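Local coordinates for Rho guanine nucleotide exchange factor 11 (Homo sapiens, PDB 5JHH), which probably activates Rho-family GTPases by promoting exchange of GDP for GTP through its tandem RhoGEF (DH) and PH domains, at residues R220-Q225 and D248-K253; R252-E257 and H273-E278; D279-L284 and P312-N317. All coordinates share one frame; numbering follows the deposited sequence.

Interaction 1 (R220-Q225 and D248-K253); sequences RLEGYQ and DLTTRK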
loop_
_atom_site.group_PDB
_atom_site.type_symbol
_atom_site.label_atom_id
_atom_site.label_comp_id
_atom_site.label_asym_id
_atom_site.label_seq_id
_atom_site.Cartn_x
_atom_site.Cartn_y
_atom_site.Cartn_z
ATOM N N ARG A 220 -15.245 -3.191 -9.951
ATOM C CA ARG A 220 -15.015 -4.635 -9.994
ATOM C C ARG A 220 -16.339 -5.451 -10.051
ATOM O O ARG A 220 -16.501 -6.369 -10.883
ATOM C CB ARG A 220 -14.134 -5.056 -8.804
ATOM C CG ARG A 220 -13.940 -6.563 -8.690
ATOM C CD ARG A 220 -12.935 -6.925 -7.610
ATOM N NE ARG A 220 -11.615 -6.370 -7.896
ATOM C CZ ARG A 220 -10.658 -6.984 -8.599
ATOM N NH1 ARG A 220 -9.498 -6.370 -8.807
ATOM N NH2 ARG A 220 -10.836 -8.210 -9.080
ATOM N N LEU A 221 -17.320 -5.058 -9.245
ATOM C CA LEU A 221 -18.599 -5.781 -9.184
ATOM C C LEU A 221 -19.493 -5.576 -10.401
ATOM O O LEU A 221 -20.228 -6.484 -10.780
ATOM C CB LEU A 221 -19.385 -5.367 -7.978
ATOM C CG LEU A 221 -18.755 -5.726 -6.655
ATOM C CD1 LEU A 221 -19.408 -4.929 -5.549
ATOM C CD2 LEU A 221 -18.888 -7.199 -6.384
ATOM N N GLU A 222 -19.452 -4.397 -10.999
ATOM C CA GLU A 222 -20.065 -4.212 -12.305
ATOM C C GLU A 222 -19.476 -5.152 -13.338
ATOM O O GLU A 222 -20.199 -5.668 -14.190
ATOM C CB GLU A 222 -19.883 -2.800 -12.826
ATOM C CG GLU A 222 -20.640 -1.734 -12.066
ATOM C CD GLU A 222 -20.002 -0.343 -12.210
ATOM O OE1 GLU A 222 -18.952 -0.222 -12.893
ATOM O OE2 GLU A 222 -20.543 0.632 -11.627
ATOM N N GLY A 223 -18.163 -5.341 -13.305
ATOM C CA GLY A 223 -17.535 -6.207 -14.295
ATOM C C GLY A 223 -17.936 -7.644 -14.058
ATOM O O GLY A 223 -18.188 -8.381 -14.986
ATOM N N TYR A 224 -17.954 -8.045 -12.790
ATOM C CA TYR A 224 -18.409 -9.370 -12.418
ATOM C C TYR A 224 -19.854 -9.611 -12.807
ATOM O O TYR A 224 -20.167 -10.691 -13.193
ATOM C CB TYR A 224 -18.305 -9.612 -10.937
ATOM C CG TYR A 224 -16.912 -9.742 -10.407
ATOM C CD1 TYR A 224 -15.805 -9.784 -11.240
ATOM C CD2 TYR A 224 -16.703 -9.842 -9.052
ATOM C CE1 TYR A 224 -14.539 -9.913 -10.720
ATOM C CE2 TYR A 224 -15.444 -9.967 -8.530
ATOM C CZ TYR A 224 -14.376 -9.978 -9.367
ATOM O OH TYR A 224 -13.129 -10.128 -8.818
ATOM N N GLN A 225 -20.719 -8.625 -12.627
ATOM C CA GLN A 225 -22.123 -8.764 -12.950
ATOM C C GLN A 225 -22.339 -9.172 -14.421
ATOM O O GLN A 225 -23.012 -10.150 -14.686
ATOM C CB GLN A 225 -22.871 -7.462 -12.660
ATOM C CG GLN A 225 -24.383 -7.608 -12.680
ATOM C CD GLN A 225 -24.851 -8.693 -11.735
ATOM O OE1 GLN A 225 -24.308 -8.862 -10.643
ATOM N NE2 GLN A 225 -25.851 -9.445 -12.152
ATOM N N ASP A 248 -28.131 -9.563 -8.159
ATOM C CA ASP A 248 -27.443 -8.424 -8.736
ATOM C C ASP A 248 -26.304 -7.938 -7.846
ATOM O O ASP A 248 -26.538 -7.266 -6.849
ATOM C CB ASP A 248 -28.394 -7.271 -8.967
ATOM C CG ASP A 248 -27.737 -6.153 -9.728
ATOM O OD1 ASP A 248 -26.489 -6.161 -9.827
ATOM O OD2 ASP A 248 -28.457 -5.293 -10.263
ATOM N N LEU A 249 -25.068 -8.222 -8.243
ATOM C CA LEU A 249 -23.922 -7.862 -7.419
ATOM C C LEU A 249 -23.787 -6.355 -7.220
ATOM O O LEU A 249 -23.326 -5.916 -6.186
ATOM C CB LEU A 249 -22.640 -8.418 -8.024
ATOM C CG LEU A 249 -22.663 -9.928 -8.240
ATOM C CD1 LEU A 249 -21.391 -10.367 -8.942
ATOM C CD2 LEU A 249 -22.847 -10.677 -6.938
ATOM N N THR A 250 -24.222 -5.586 -8.204
ATOM C CA THR A 250 -24.093 -4.151 -8.211
ATOM C C THR A 250 -24.727 -3.454 -7.014
ATOM O O THR A 250 -24.393 -2.313 -6.747
ATOM C CB THR A 250 -24.689 -3.601 -9.516
ATOM O OG1 THR A 250 -23.775 -3.901 -10.572
ATOM C CG2 THR A 250 -24.939 -2.078 -9.479
ATOM N N THR A 251 -25.632 -4.110 -6.295
ATOM C CA THR A 251 -26.440 -3.409 -5.278
ATOM C C THR A 251 -25.979 -3.702 -3.861
ATOM O O THR A 251 -26.668 -3.388 -2.897
ATOM C CB THR A 251 -27.898 -3.855 -5.367
ATOM O OG1 THR A 251 -27.945 -5.257 -5.071
ATOM C CG2 THR A 251 -28.484 -3.576 -6.818
ATOM N N ARG A 252 -24.817 -4.335 -3.735
ATOM C CA ARG A 252 -24.289 -4.733 -2.432
ATOM C C ARG A 252 -22.862 -4.285 -2.296
ATOM O O ARG A 252 -22.172 -4.012 -3.276
ATOM C CB ARG A 252 -24.351 -6.258 -2.269
ATOM C CG ARG A 252 -25.773 -6.790 -2.221
ATOM C CD ARG A 252 -25.982 -7.961 -3.175
ATOM N NE ARG A 252 -27.375 -8.414 -3.208
ATOM C CZ ARG A 252 -28.008 -8.884 -2.144
ATOM N NH1 ARG A 252 -27.397 -8.938 -0.973
ATOM N NH2 ARG A 252 -29.256 -9.293 -2.241
ATOM N N LYS A 253 -22.402 -4.243 -1.062
ATOM C CA LYS A 253 -21.025 -3.949 -0.825
ATOM C C LYS A 253 -20.191 -5.230 -0.660
ATOM O O LYS A 253 -20.642 -6.205 -0.085
ATOM C CB LYS A 253 -20.897 -3.030 0.383
ATOM C CG LYS A 253 -21.199 -1.573 0.060
ATOM C CD LYS A 253 -21.360 -0.752 1.327
ATOM C CE LYS A 253 -20.030 -0.579 2.034
ATOM N NZ LYS A 253 -20.080 0.591 2.955
#
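The flat carboxamide of Gln225 meets the carboxylate of Asp248 with the two planes 49° apart, the side chains crossing at about a right angle. Arg220 O lies over one face of the Tyr224 ring, displaced toward the rim, and Tyr224 OH, at the edge of the Arg220 guanidinium and in its plane, takes a hydrogen bond from NH2, with Glu257 as further partner. The edge of the Arg252 guanidinium has Asp248 O in its plane; its NH1 pairs with the carboxylate of Asp279 at a modelled separation too short to be reliable. The contact sets the last turns of helix 189-227 against an Asx turn and short 3-10 segment leading into the first long strand of the PH domain. In that turn Asp248 OD1 accepts from Thr250 N at 2.8 Å, and Thr251 OG1 bonds to Asp248 O.

One hydrogen bond crosses between the segments: Leu249 N donates to Gln225 OE1 at 2.6 Å with an N-H...O angle of 155°, coming from above the carbonyl plane. Gln225 CG is anti to the backbone N and the chain bends at chi2 (55°), which turns OE1 onto the turn while NE2 bonds to Leu247 O; both ends of the amide are thus used, fixing its flip. An alanine here would probably leave Leu249 N and Leu247 O without these mates and open a gap beside the Leu249 side chain. Gln225 OE1 also lies 3.1 Å from Leu249 CG.

Much of the remaining contact is made by leucine carbons. Leu249 CD1 reaches Tyr224 CB at 3.8 Å, at the root of the side chain and not on the ring. One turn back, Leu221 leans over the 3-10 segment: CD2 comes within 4.3 Å of Leu249 CB, and CD1 lies 3.7 Å from Arg252 O.

Interaction 2 (R252-E257 and H273-E278); sequences RKMIHE and HVLLLE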
loop_
_atom_site.group_PDB
_atom_site.type_symbol
_atom_site.label_atom_id
_atom_site.label_comp_id
_atom_site.label_asym_id
_atom_site.label_seq_id
_atom_site.Cartn_x
_atom_site.Cartn_y
_atom_site.Cartn_z
ATOM N N ARG A 252 -24.817 -4.335 -3.735
ATOM C CA ARG A 252 -24.289 -4.733 -2.432
ATOM C C ARG A 252 -22.862 -4.285 -2.296
ATOM O O ARG A 252 -22.172 -4.012 -3.276
ATOM C CB ARG A 252 -24.351 -6.258 -2.269
ATOM C CG ARG A 252 -25.773 -6.790 -2.221
ATOM C CD ARG A 252 -25.982 -7.961 -3.175
ATOM N NE ARG A 252 -27.375 -8.414 -3.208
ATOM C CZ ARG A 252 -28.008 -8.884 -2.144
ATOM N NH1 ARG A 252 -27.397 -8.938 -0.973
ATOM N NH2 ARG A 252 -29.256 -9.293 -2.241
ATOM N N LYS A 253 -22.402 -4.243 -1.062
ATOM C CA LYS A 253 -21.025 -3.949 -0.825
ATOM C C LYS A 253 -20.191 -5.230 -0.660
ATOM O O LYS A 253 -20.642 -6.205 -0.085
ATOM C CB LYS A 253 -20.897 -3.030 0.383
ATOM C CG LYS A 253 -21.199 -1.573 0.060
ATOM C CD LYS A 253 -21.360 -0.752 1.327
ATOM C CE LYS A 253 -20.030 -0.579 2.034
ATOM N NZ LYS A 253 -20.080 0.591 2.955
ATOM N N MET A 254 -18.976 -5.203 -1.190
ATOM C CA MET A 254 -18.051 -6.288 -1.030
ATOM C C MET A 254 -17.122 -6.043 0.129
ATOM O O MET A 254 -16.557 -4.971 0.260
ATOM C CB MET A 254 -17.204 -6.436 -2.268
ATOM C CG MET A 254 -16.266 -7.640 -2.172
ATOM S SD MET A 254 -15.780 -8.180 -3.813
ATOM C CE MET A 254 -14.955 -6.733 -4.436
ATOM N N ILE A 255 -16.923 -7.059 0.931
ATOM C CA ILE A 255 -16.001 -6.989 2.022
ATOM C C ILE A 255 -14.696 -7.623 1.647
ATOM O O ILE A 255 -13.625 -7.146 2.033
ATOM C CB ILE A 255 -16.592 -7.719 3.238
ATOM C CG1 ILE A 255 -17.915 -7.032 3.658
ATOM C CG2 ILE A 255 -15.597 -7.819 4.379
ATOM C CD1 ILE A 255 -18.482 -7.433 5.016
ATOM N N HIS A 256 -14.775 -8.730 0.926
ATOM C CA HIS A 256 -13.593 -9.533 0.646
ATOM C C HIS A 256 -13.896 -10.439 -0.521
ATOM O O HIS A 256 -15.044 -10.609 -0.872
ATOM C CB HIS A 256 -13.206 -10.352 1.867
ATOM C CG HIS A 256 -11.834 -10.914 1.793
ATOM N ND1 HIS A 256 -11.581 -12.268 1.823
ATOM C CD2 HIS A 256 -10.632 -10.308 1.704
ATOM C CE1 HIS A 256 -10.276 -12.472 1.750
ATOM N NE2 HIS A 256 -9.678 -11.295 1.662
ATOM N N GLU A 257 -12.860 -10.943 -1.172
ATOM C CA GLU A 257 -13.013 -11.931 -2.227
ATOM C C GLU A 257 -11.744 -12.781 -2.322
ATOM O O GLU A 257 -10.709 -12.453 -1.754
ATOM C CB GLU A 257 -13.328 -11.249 -3.556
ATOM C CG GLU A 257 -12.192 -10.415 -4.077
ATOM C CD GLU A 257 -12.348 -10.000 -5.518
ATOM O OE1 GLU A 257 -13.166 -10.595 -6.256
ATOM O OE2 GLU A 257 -11.579 -9.107 -5.931
ATOM N N HIS A 273 -14.184 -19.356 -6.872
ATOM C CA HIS A 273 -13.907 -17.989 -6.488
ATOM C C HIS A 273 -15.058 -17.408 -5.668
ATOM O O HIS A 273 -16.195 -17.397 -6.125
ATOM C CB HIS A 273 -13.710 -17.141 -7.721
ATOM C CG HIS A 273 -13.258 -15.767 -7.388
ATOM N ND1 HIS A 273 -14.122 -14.701 -7.345
ATOM C CD2 HIS A 273 -12.064 -15.308 -6.955
ATOM C CE1 HIS A 273 -13.462 -13.622 -6.985
ATOM N NE2 HIS A 273 -12.213 -13.965 -6.734
ATOM N N VAL A 274 -14.772 -16.880 -4.482
ATOM C CA VAL A 274 -15.863 -16.530 -3.591
ATOM C C VAL A 274 -15.895 -15.079 -3.148
ATOM O O VAL A 274 -14.868 -14.488 -2.822
ATOM C CB VAL A 274 -16.057 -17.574 -2.451
ATOM C CG1 VAL A 274 -15.009 -18.671 -2.490
ATOM C CG2 VAL A 274 -16.163 -16.932 -1.091
ATOM N N LEU A 275 -17.101 -14.511 -3.163
ATOM C CA LEU A 275 -17.308 -13.143 -2.761
ATOM C C LEU A 275 -17.921 -13.102 -1.407
ATOM O O LEU A 275 -18.945 -13.705 -1.205
ATOM C CB LEU A 275 -18.272 -12.437 -3.675
ATOM C CG LEU A 275 -17.998 -12.544 -5.166
ATOM C CD1 LEU A 275 -18.956 -11.621 -5.898
ATOM C CD2 LEU A 275 -16.534 -12.243 -5.497
ATOM N N LEU A 276 -17.328 -12.350 -0.489
ATOM C CA LEU A 276 -17.959 -12.058 0.765
ATOM C C LEU A 276 -18.586 -10.669 0.680
ATOM O O LEU A 276 -17.898 -9.674 0.730
ATOM C CB LEU A 276 -16.954 -12.134 1.910
ATOM C CG LEU A 276 -17.493 -11.613 3.228
ATOM C CD1 LEU A 276 -18.846 -12.228 3.561
ATOM C CD2 LEU A 276 -16.499 -11.855 4.342
ATOM N N LEU A 277 -19.904 -10.630 0.543
ATOM C CA LEU A 277 -20.645 -9.388 0.547
ATOM C C LEU A 277 -21.149 -9.065 1.961
ATOM O O LEU A 277 -20.814 -9.748 2.923
ATOM C CB LEU A 277 -21.802 -9.482 -0.412
ATOM C CG LEU A 277 -21.432 -10.114 -1.749
ATOM C CD1 LEU A 277 -22.604 -9.999 -2.707
ATOM C CD2 LEU A 277 -20.186 -9.501 -2.371
ATOM N N GLU A 278 -21.911 -8.004 2.092
ATOM C CA GLU A 278 -22.349 -7.580 3.399
ATOM C C GLU A 278 -23.323 -8.584 4.023
ATOM O O GLU A 278 -23.294 -8.867 5.239
ATOM C CB GLU A 278 -23.052 -6.256 3.269
ATOM C CG GLU A 278 -22.103 -5.096 3.274
ATOM C CD GLU A 278 -22.858 -3.782 3.362
ATOM O OE1 GLU A 278 -23.956 -3.687 2.729
ATOM O OE2 GLU A 278 -22.343 -2.866 4.058
#
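Glu257 and His273 face each other with carboxylate and ring planes 74° apart. Glu257 OE1 lies at the edge of the imidazole, in its plane and 3.1 Å from His273 CE1, a close approach that is not a hydrogen bond; the hydrogen-bond partner of OE1 is Tyr224. Glu257 CG sits between the backbone N and the carbonyl carbon (chi1 67°), and this torsion, with the extended chain beyond it, carries the carboxylate to the His273 ring edge. Leu275 CD2 also approaches the carboxylate, 3.8 Å from Glu257 OE1.

At the other end Lys253 and Glu278 run at a slant to one another: Lys253 CD is 3.6 Å from Glu278 OE2, but NZ stays beyond salt-bridge range, so any attraction is probably weak. The Arg252 chain crosses Leu277 at about a right angle, its CD 4.0 Å from Leu277 CD1.

Met254, Glu257, Leu275 and Leu277 share one face of the sheet, where Met254 and Leu275 also touch helix 189-227. His256 and Leu276 occupy the other: His256 meets Trp358 of helix 352-368 edge-to-face, and Leu276 touches Leu316. Beside Leu276, Ile255 CB packs on its CG at 4.0 Å and the Ile255 side chain touches Ala365 of helix 352-368.

The backbone bonds show why Ile255 and His256 both fall opposite Leu276. Leu276 O accepts from Ile255 N at 2.8 Å, nearly along the C=O axis, and from His256 N at 3.3 Å, while Leu276 N donates to His256 O. Two residues opposite one define a classic beta bulge, here at the open end of the antiparallel hairpin 254-263/269-277 of the PH domain.

Interaction 3 (D279-L284 and P312-N317); sequences DLLVLL and PVLKLN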
loop_
_atom_site.group_PDB
_atom_site.type_symbol
_atom_site.label_atom_id
_atom_site.label_comp_id
_atom_site.label_asym_id
_atom_site.label_seq_id
_atom_site.Cartn_x
_atom_site.Cartn_y
_atom_site.Cartn_z
ATOM N N ASP A 279 -24.176 -9.132 3.176
ATOM C CA ASP A 279 -25.294 -9.927 3.662
ATOM C C ASP A 279 -25.201 -11.384 3.208
ATOM O O ASP A 279 -25.846 -12.241 3.792
ATOM C CB ASP A 279 -26.590 -9.280 3.182
ATOM C CG ASP A 279 -26.595 -9.028 1.659
ATOM O OD1 ASP A 279 -25.575 -9.222 0.953
ATOM O OD2 ASP A 279 -27.643 -8.638 1.140
ATOM N N LEU A 280 -24.378 -11.643 2.187
ATOM C CA LEU A 280 -24.272 -12.954 1.534
ATOM C C LEU A 280 -22.831 -13.362 1.306
ATOM O O LEU A 280 -21.997 -12.525 1.019
ATOM C CB LEU A 280 -24.949 -12.939 0.154
ATOM C CG LEU A 280 -26.385 -12.413 0.148
ATOM C CD1 LEU A 280 -26.908 -12.221 -1.258
ATOM C CD2 LEU A 280 -27.269 -13.349 0.961
ATOM N N LEU A 281 -22.574 -14.664 1.405
ATOM C CA LEU A 281 -21.392 -15.308 0.840
ATOM C C LEU A 281 -21.783 -15.992 -0.473
ATOM O O LEU A 281 -22.724 -16.771 -0.481
ATOM C CB LEU A 281 -20.879 -16.364 1.795
ATOM C CG LEU A 281 -19.568 -17.054 1.412
ATOM C CD1 LEU A 281 -18.434 -16.053 1.549
ATOM C CD2 LEU A 281 -19.304 -18.294 2.280
ATOM N N VAL A 282 -21.095 -15.697 -1.580
ATOM C CA VAL A 282 -21.505 -16.241 -2.882
ATOM C C VAL A 282 -20.373 -17.053 -3.484
ATOM O O VAL A 282 -19.222 -16.609 -3.529
ATOM C CB VAL A 282 -22.120 -15.203 -3.882
ATOM C CG1 VAL A 282 -22.488 -13.888 -3.227
ATOM C CG2 VAL A 282 -21.249 -14.962 -5.081
ATOM N N LEU A 283 -20.714 -18.280 -3.881
ATOM C CA LEU A 283 -19.747 -19.249 -4.364
ATOM C C LEU A 283 -19.841 -19.355 -5.885
ATOM O O LEU A 283 -20.904 -19.655 -6.444
ATOM C CB LEU A 283 -20.000 -20.604 -3.731
ATOM C CG LEU A 283 -20.164 -20.605 -2.215
ATOM C CD1 LEU A 283 -20.690 -21.946 -1.734
ATOM C CD2 LEU A 283 -18.845 -20.298 -1.538
ATOM N N LEU A 284 -18.736 -19.051 -6.556
ATOM C CA LEU A 284 -18.756 -18.977 -7.988
ATOM C C LEU A 284 -17.747 -19.936 -8.525
ATOM O O LEU A 284 -16.706 -20.190 -7.900
ATOM C CB LEU A 284 -18.442 -17.569 -8.462
ATOM C CG LEU A 284 -19.428 -16.472 -8.079
ATOM C CD1 LEU A 284 -18.891 -15.101 -8.473
ATOM C CD2 LEU A 284 -20.773 -16.712 -8.740
ATOM N N PRO A 312 -25.454 -22.250 -3.688
ATOM C CA PRO A 312 -24.234 -21.489 -3.970
ATOM C C PRO A 312 -24.203 -20.125 -3.268
ATOM O O PRO A 312 -23.172 -19.456 -3.267
ATOM C CB PRO A 312 -24.281 -21.314 -5.492
ATOM C CG PRO A 312 -25.735 -21.385 -5.852
ATOM C CD PRO A 312 -26.509 -21.943 -4.680
ATOM N N VAL A 313 -25.324 -19.750 -2.661
ATOM C CA VAL A 313 -25.436 -18.518 -1.918
ATOM C C VAL A 313 -25.804 -18.841 -0.484
ATOM O O VAL A 313 -26.679 -19.659 -0.228
ATOM C CB VAL A 313 -26.534 -17.640 -2.495
ATOM C CG1 VAL A 313 -26.673 -16.359 -1.687
ATOM C CG2 VAL A 313 -26.233 -17.329 -3.937
ATOM N N LEU A 314 -25.141 -18.186 0.451
ATOM C CA LEU A 314 -25.434 -18.340 1.881
ATOM C C LEU A 314 -25.779 -16.991 2.455
ATOM O O LEU A 314 -25.157 -16.010 2.110
ATOM C CB LEU A 314 -24.212 -18.938 2.600
ATOM C CG LEU A 314 -23.848 -20.325 2.048
ATOM C CD1 LEU A 314 -22.616 -20.934 2.685
ATOM C CD2 LEU A 314 -25.039 -21.260 2.229
ATOM N N LYS A 315 -26.786 -16.952 3.317
ATOM C CA LYS A 315 -27.139 -15.755 4.052
ATOM C C LYS A 315 -26.372 -15.722 5.358
ATOM O O LYS A 315 -26.439 -16.646 6.176
ATOM C CB LYS A 315 -28.635 -15.706 4.305
ATOM C CG LYS A 315 -29.472 -15.731 3.036
ATOM C CD LYS A 315 -30.783 -14.994 3.284
ATOM C CE LYS A 315 -31.814 -15.218 2.186
ATOM N NZ LYS A 315 -32.752 -16.323 2.525
ATOM N N LEU A 316 -25.643 -14.633 5.549
ATOM C CA LEU A 316 -24.734 -14.504 6.653
ATOM C C LEU A 316 -25.456 -14.427 7.968
ATOM O O LEU A 316 -24.850 -14.663 8.994
ATOM C CB LEU A 316 -23.855 -13.272 6.460
ATOM C CG LEU A 316 -22.865 -13.307 5.279
ATOM C CD1 LEU A 316 -22.180 -11.973 5.163
ATOM C CD2 LEU A 316 -21.827 -14.407 5.420
ATOM N N ASN A 317 -26.743 -14.114 7.962
ATOM C CA ASN A 317 -27.500 -14.094 9.220
ATOM C C ASN A 317 -27.979 -15.470 9.678
ATOM O O ASN A 317 -28.555 -15.593 10.760
ATOM C CB ASN A 317 -28.712 -13.167 9.107
ATOM C CG ASN A 317 -29.640 -13.569 8.002
ATOM O OD1 ASN A 317 -29.544 -14.660 7.454
ATOM N ND2 ASN A 317 -30.520 -12.678 7.640
HETATM O O HOH W 1 -27.829 -11.994 5.894
#
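Leu281 and Leu314 form the hydrogen-bonded pair at the middle of a short antiparallel ladder in the PH-domain sheet, joining strand 280-287 to strand 313-315. Leu281 N donates to Leu314 O and Leu314 N returns a bond to Leu281 O, both at 3.0 Å; the second lies in the carbonyl plane. Further along, Leu283 N reaches Pro312 O at 2.8 Å. Leu283 CB and CG also lie against this carbonyl oxygen.

The other end is closed by Asp279 O, which accepts twice. Leu316 N donates to it with a nearly straight N-H...O angle of 174°, and a water gives it a second bond while accepting from Asn317 N, bridging the chain where strand 313-315 runs out. Leu316 CG is anti to the carbonyl carbon (chi1 -66°), which lays CD1 and CD2 against the Asp279-Leu281 backbone.

The flanking non-hydrogen-bonded pairs are Leu280/Lys315 and Val282/Val313. Leu280 CA makes a CA-H...O contact with Leu314 O at 3.2 Å, and Val313 CA one with Leu281 O. Val282, which has no backbone bond to this partner strand, is instead bonded to Leu275 across the opposite edge of its own strand.

Side chains divide by face. Leu281 and Leu314 point to the interior, where both touch Ile333 of strand 330-335, and Leu316 CD2 adds to that layer 4.2 Å from Leu281 CB. On the reverse face Leu280 and Lys315 lie side by side, pointing the same way. There Leu280 CD2 rests 3.9 Å from Lys315 CG and 4.1 Å from Val313 CG1.

The three interactions follow one another along the chain and step across the PH domain, beginning at the end of helix 189-227. Centres of interactions 1 and 2 are about 9 Å apart, as are those of 2 and 3; 1 and 3 lie about 14 Å apart. Arg252 and Lys253 belong to both interactions 1 and 2, which also meet through Tyr224 OH and Glu257 OE1. Strands 269-277 and 280-287, neighbours in one sheet, carry interaction 2 into interaction 3, with His273 N bonded to Leu284 O. The long helix is thereby tied to the PH domain through a loop and then successive strands of one sheet, consistent with a defined relative placement of the two domains in this exchange factor.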